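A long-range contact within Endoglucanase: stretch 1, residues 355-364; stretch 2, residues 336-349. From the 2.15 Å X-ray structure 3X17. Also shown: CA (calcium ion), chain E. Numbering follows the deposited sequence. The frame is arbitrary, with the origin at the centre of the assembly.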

# COMPACT_ATOMS: atom_id res chain seq x y z
N GLU A 355 4.24 -15.39 28.13
CA GLU A 355 4.12 -13.98 28.48
C GLU A 355 3.39 -13.19 27.39
O GLU A 355 2.58 -12.32 27.71
CB GLU A 355 5.47 -13.34 28.81
CG GLU A 355 6.46 -13.22 27.63
CD GLU A 355 7.78 -12.59 28.05
OE1 GLU A 355 7.76 -11.59 28.79
OE2 GLU A 355 8.85 -13.11 27.67
N TYR A 356 3.65 -13.52 26.12
CA TYR A 356 3.00 -12.86 25.00
C TYR A 356 1.54 -13.30 24.81
O TYR A 356 0.66 -12.47 24.62
CB TYR A 356 3.82 -13.04 23.70
CG TYR A 356 5.27 -12.66 23.86
CD1 TYR A 356 5.62 -11.39 24.31
CD2 TYR A 356 6.27 -13.61 23.77
CE1 TYR A 356 6.94 -11.04 24.52
CE2 TYR A 356 7.60 -13.28 24.02
CZ TYR A 356 7.92 -12.00 24.39
OH TYR A 356 9.22 -11.66 24.63
N HIS A 357 1.28 -14.60 24.92
CA HIS A 357 -0.11 -15.09 24.79
C HIS A 357 -1.02 -14.63 25.95
O HIS A 357 -2.19 -14.33 25.74
CB HIS A 357 -0.19 -16.62 24.61
CG HIS A 357 -1.55 -17.10 24.25
ND1 HIS A 357 -1.95 -17.30 22.95
CD2 HIS A 357 -2.66 -17.27 25.01
CE1 HIS A 357 -3.24 -17.58 22.92
NE2 HIS A 357 -3.69 -17.58 24.16
N ASP A 358 -0.45 -14.52 27.15
CA ASP A 358 -1.15 -13.93 28.29
C ASP A 358 -1.72 -12.56 27.94
O ASP A 358 -2.88 -12.25 28.26
CB ASP A 358 -0.23 -13.81 29.52
CG ASP A 358 0.04 -15.16 30.20
OD1 ASP A 358 -0.62 -16.15 29.87
OD2 ASP A 358 0.99 -15.25 31.02
N TYR A 359 -0.91 -11.72 27.28
CA TYR A 359 -1.40 -10.39 26.94
C TYR A 359 -2.60 -10.53 26.02
O TYR A 359 -3.64 -9.89 26.22
CB TYR A 359 -0.31 -9.53 26.29
CG TYR A 359 -0.76 -8.11 25.99
CD1 TYR A 359 -1.38 -7.82 24.79
CD2 TYR A 359 -0.63 -7.09 26.93
CE1 TYR A 359 -1.81 -6.56 24.49
CE2 TYR A 359 -1.10 -5.82 26.65
CZ TYR A 359 -1.67 -5.57 25.41
OH TYR A 359 -2.12 -4.32 25.07
N ILE A 360 -2.49 -11.43 25.05
CA ILE A 360 -3.58 -11.64 24.10
C ILE A 360 -4.86 -12.10 24.82
O ILE A 360 -5.92 -11.52 24.61
CB ILE A 360 -3.19 -12.62 22.99
CG1 ILE A 360 -1.93 -12.13 22.25
CG2 ILE A 360 -4.35 -12.79 22.02
CD1 ILE A 360 -1.25 -13.22 21.36
N ALA A 361 -4.73 -13.08 25.71
CA ALA A 361 -5.89 -13.64 26.42
C ALA A 361 -6.55 -12.61 27.33
O ALA A 361 -7.77 -12.52 27.38
CB ALA A 361 -5.48 -14.91 27.23
N ARG A 362 -5.74 -11.80 28.00
CA ARG A 362 -6.23 -10.67 28.80
C ARG A 362 -7.06 -9.71 27.95
O ARG A 362 -8.20 -9.35 28.33
CB ARG A 362 -5.05 -9.94 29.45
CG ARG A 362 -5.44 -8.85 30.46
CD ARG A 362 -4.19 -8.09 31.01
NE ARG A 362 -2.94 -8.84 30.82
CZ ARG A 362 -1.76 -8.29 30.50
NH1 ARG A 362 -1.64 -6.97 30.35
NH2 ARG A 362 -0.69 -9.06 30.32
N MET A 363 -6.52 -9.33 26.79
CA MET A 363 -7.28 -8.47 25.87
C MET A 363 -8.54 -9.15 25.40
O MET A 363 -9.55 -8.48 25.20
CB MET A 363 -6.47 -8.02 24.66
CG MET A 363 -6.91 -6.65 24.16
SD MET A 363 -6.15 -6.11 22.61
CE MET A 363 -4.73 -5.19 23.23
N ALA A 364 -8.46 -10.45 25.13
CA ALA A 364 -9.63 -11.19 24.63
C ALA A 364 -10.81 -11.13 25.62
O ALA A 364 -11.98 -11.06 25.20
CB ALA A 364 -9.27 -12.63 24.30
CA CA E . -3.03 2.29 17.00
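Stretch 2 (336-349) DADDRFWAAVELWV

Stretch 2 enters the contact as a helix, residues 337-349, preceded by Asp336, and packs against the helix formed by the whole of stretch 1. The two run in broadly opposite directions, with a signed crossing angle of -142° and axes that approach to 8.2 Å. They come closest where Tyr356 faces Ala344, their CA atoms 5.0 Å apart; one turn further along stretch 1, the CA atoms of Ile360 and Phe341 are separated by 6.3 Å. No hydrogen bond links the two stretches, and the 641 Å² of surface buried between them comes chiefly from aromatic and aliphatic side chains.

Tyr356 contributes the most surface. Its CA-to-CB bond points toward stretch 2, and with chi1 in the m well its ring is covered on one face by Leu347, whose CB stands 3.6 Å from the ring centroid and almost on the ring normal, a CH-pi contact. At the base of the same side chain, Tyr356 CB lies 3.5 Å from Ala344 O and 3.7 Å from Trp348 CB. The small side chain of Ala344, directed toward stretch 1, accompanies this close backbone approach.

Trp348, the largest contributor from stretch 2, extends from its helix with chi1 at 179° and meets His357 as well as Tyr356. His357 CB sits over one face of the indole, 3.8 Å from the centroid of the five-membered ring. The imidazole then turns its edge toward the face of the six-membered ring, with centroids 4.8 Å apart and planes at 63°.

Ile360 fills the next position as a knob in a hole made by Phe341, Ala344, Val345 and Trp348. Although its CA-to-CB bond points sideways, the end of the side chain comes nearer to stretch 2: Ile360 CD1 reaches Val345 CG2 at 3.8 Å, while Ile360 CG1 lies 3.8 Å from Ala344 CB. Ala344 is also approached by Tyr359, with Tyr359 CD1 3.8 Å from Ala344 CB, so its methyl group is contacted by both Ile360 and Tyr359, and Tyr356 O lies 3.8 Å from Ala344 CB as well.

Toward the start of the stretch 2 helix, Tyr359 OH comes within 3.2 Å of Arg340 CB. The end of the Arg340 side chain leads away from stretch 1, and its NE forms a salt bridge with Asp336 OD2 at 2.9 Å. Met363 completes this end of the contact, placing SD 3.8 Å from Phe341 CB and CE 3.1 Å from Ala337 O. The CA-to-CB bonds of Asp338 and Asp339 point away from stretch 1, and the two residues bind the calcium ion through Asp338 OD1 (2.4 Å) and Asp339 OD2 (2.2 Å).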

# COMPACT_ATOMS: atom_id res chain seq x y z
N ASP A 336 -2.77 2.78 21.34
CA ASP A 336 -1.73 1.78 21.14
C ASP A 336 -2.16 0.33 21.37
O ASP A 336 -1.33 -0.59 21.33
CB ASP A 336 -0.48 2.13 21.97
CG ASP A 336 -0.66 1.88 23.47
OD1 ASP A 336 -1.69 1.28 23.86
OD2 ASP A 336 0.27 2.21 24.25
N ALA A 337 -3.43 0.12 21.69
CA ALA A 337 -3.89 -1.24 22.07
C ALA A 337 -3.89 -2.20 20.87
O ALA A 337 -3.51 -3.37 20.99
CB ALA A 337 -5.32 -1.20 22.74
N ASP A 338 -4.29 -1.69 19.70
CA ASP A 338 -4.26 -2.50 18.51
C ASP A 338 -2.83 -2.81 18.07
O ASP A 338 -2.56 -3.92 17.60
CB ASP A 338 -5.11 -1.92 17.36
CG ASP A 338 -4.82 -0.46 17.08
OD1 ASP A 338 -3.70 0.01 17.40
OD2 ASP A 338 -5.70 0.22 16.51
N ASP A 339 -1.94 -1.84 18.25
CA ASP A 339 -0.50 -2.06 18.04
C ASP A 339 0.12 -3.04 19.05
O ASP A 339 0.89 -3.92 18.65
CB ASP A 339 0.24 -0.71 18.06
CG ASP A 339 -0.48 0.34 17.23
OD1 ASP A 339 -0.30 0.32 16.01
OD2 ASP A 339 -1.23 1.18 17.77
N ARG A 340 -0.22 -2.92 20.34
CA ARG A 340 0.27 -3.91 21.32
C ARG A 340 -0.25 -5.32 21.06
O ARG A 340 0.50 -6.30 21.16
CB ARG A 340 -0.06 -3.52 22.77
CG ARG A 340 0.56 -2.22 23.24
CD ARG A 340 0.08 -1.88 24.66
NE ARG A 340 0.53 -0.57 25.11
CZ ARG A 340 1.34 -0.35 26.14
NH1 ARG A 340 1.80 -1.35 26.87
NH2 ARG A 340 1.68 0.89 26.45
N PHE A 341 -1.54 -5.44 20.75
CA PHE A 341 -2.09 -6.75 20.35
C PHE A 341 -1.21 -7.37 19.25
O PHE A 341 -0.73 -8.51 19.37
CB PHE A 341 -3.53 -6.55 19.84
CG PHE A 341 -4.12 -7.77 19.16
CD1 PHE A 341 -4.68 -8.80 19.91
CD2 PHE A 341 -4.11 -7.88 17.77
CE1 PHE A 341 -5.26 -9.90 19.29
CE2 PHE A 341 -4.72 -8.96 17.14
CZ PHE A 341 -5.24 -10.00 17.92
N TRP A 342 -0.96 -6.58 18.19
CA TRP A 342 -0.22 -7.09 17.03
C TRP A 342 1.19 -7.53 17.43
O TRP A 342 1.65 -8.59 17.05
CB TRP A 342 -0.18 -6.04 15.93
CG TRP A 342 0.69 -6.39 14.77
CD1 TRP A 342 0.80 -7.60 14.16
CD2 TRP A 342 1.42 -5.46 13.96
NE1 TRP A 342 1.63 -7.51 13.06
CE2 TRP A 342 2.02 -6.20 12.92
CE3 TRP A 342 1.70 -4.09 14.06
CZ2 TRP A 342 2.93 -5.63 12.01
CZ3 TRP A 342 2.62 -3.52 13.18
CH2 TRP A 342 3.20 -4.29 12.15
N ALA A 343 1.85 -6.71 18.23
CA ALA A 343 3.17 -7.06 18.72
C ALA A 343 3.14 -8.33 19.56
O ALA A 343 3.97 -9.23 19.38
CB ALA A 343 3.79 -5.87 19.51
N ALA A 344 2.18 -8.41 20.49
CA ALA A 344 1.98 -9.66 21.26
C ALA A 344 1.83 -10.92 20.40
O ALA A 344 2.51 -11.92 20.63
CB ALA A 344 0.81 -9.53 22.26
N VAL A 345 0.97 -10.87 19.40
CA VAL A 345 0.79 -12.00 18.47
C VAL A 345 2.12 -12.40 17.84
O VAL A 345 2.52 -13.55 17.93
CB VAL A 345 -0.25 -11.68 17.36
CG1 VAL A 345 -0.24 -12.75 16.27
CG2 VAL A 345 -1.65 -11.57 17.99
N GLU A 346 2.80 -11.44 17.20
CA GLU A 346 4.03 -11.76 16.44
C GLU A 346 5.15 -12.31 17.35
O GLU A 346 5.86 -13.25 16.99
CB GLU A 346 4.53 -10.54 15.67
CG GLU A 346 3.47 -9.93 14.75
CD GLU A 346 2.93 -10.90 13.69
OE1 GLU A 346 3.46 -12.03 13.56
OE2 GLU A 346 2.03 -10.50 12.93
N LEU A 347 5.28 -11.75 18.54
CA LEU A 347 6.24 -12.26 19.49
C LEU A 347 5.86 -13.66 19.98
O LEU A 347 6.73 -14.52 20.13
CB LEU A 347 6.40 -11.29 20.68
CG LEU A 347 7.41 -10.16 20.38
CD1 LEU A 347 7.20 -8.94 21.29
CD2 LEU A 347 8.82 -10.70 20.50
N TRP A 348 4.58 -13.85 20.30
CA TRP A 348 4.05 -15.18 20.63
C TRP A 348 4.35 -16.21 19.54
O TRP A 348 4.75 -17.34 19.84
CB TRP A 348 2.54 -15.13 20.89
CG TRP A 348 1.99 -16.50 21.20
CD1 TRP A 348 2.41 -17.34 22.21
CD2 TRP A 348 1.04 -17.24 20.44
NE1 TRP A 348 1.74 -18.54 22.14
CE2 TRP A 348 0.90 -18.51 21.06
CE3 TRP A 348 0.23 -16.93 19.34
CZ2 TRP A 348 0.01 -19.47 20.60
CZ3 TRP A 348 -0.65 -17.90 18.88
CH2 TRP A 348 -0.75 -19.15 19.51
N VAL A 349 4.17 -15.80 18.28
CA VAL A 349 4.28 -16.72 17.14
C VAL A 349 5.70 -17.21 16.99
O VAL A 349 5.91 -18.40 16.74
CB VAL A 349 3.83 -16.08 15.80
CG1 VAL A 349 4.31 -16.93 14.62
CG2 VAL A 349 2.33 -15.90 15.74
O HOH W 1 -5.50 2.51 16.97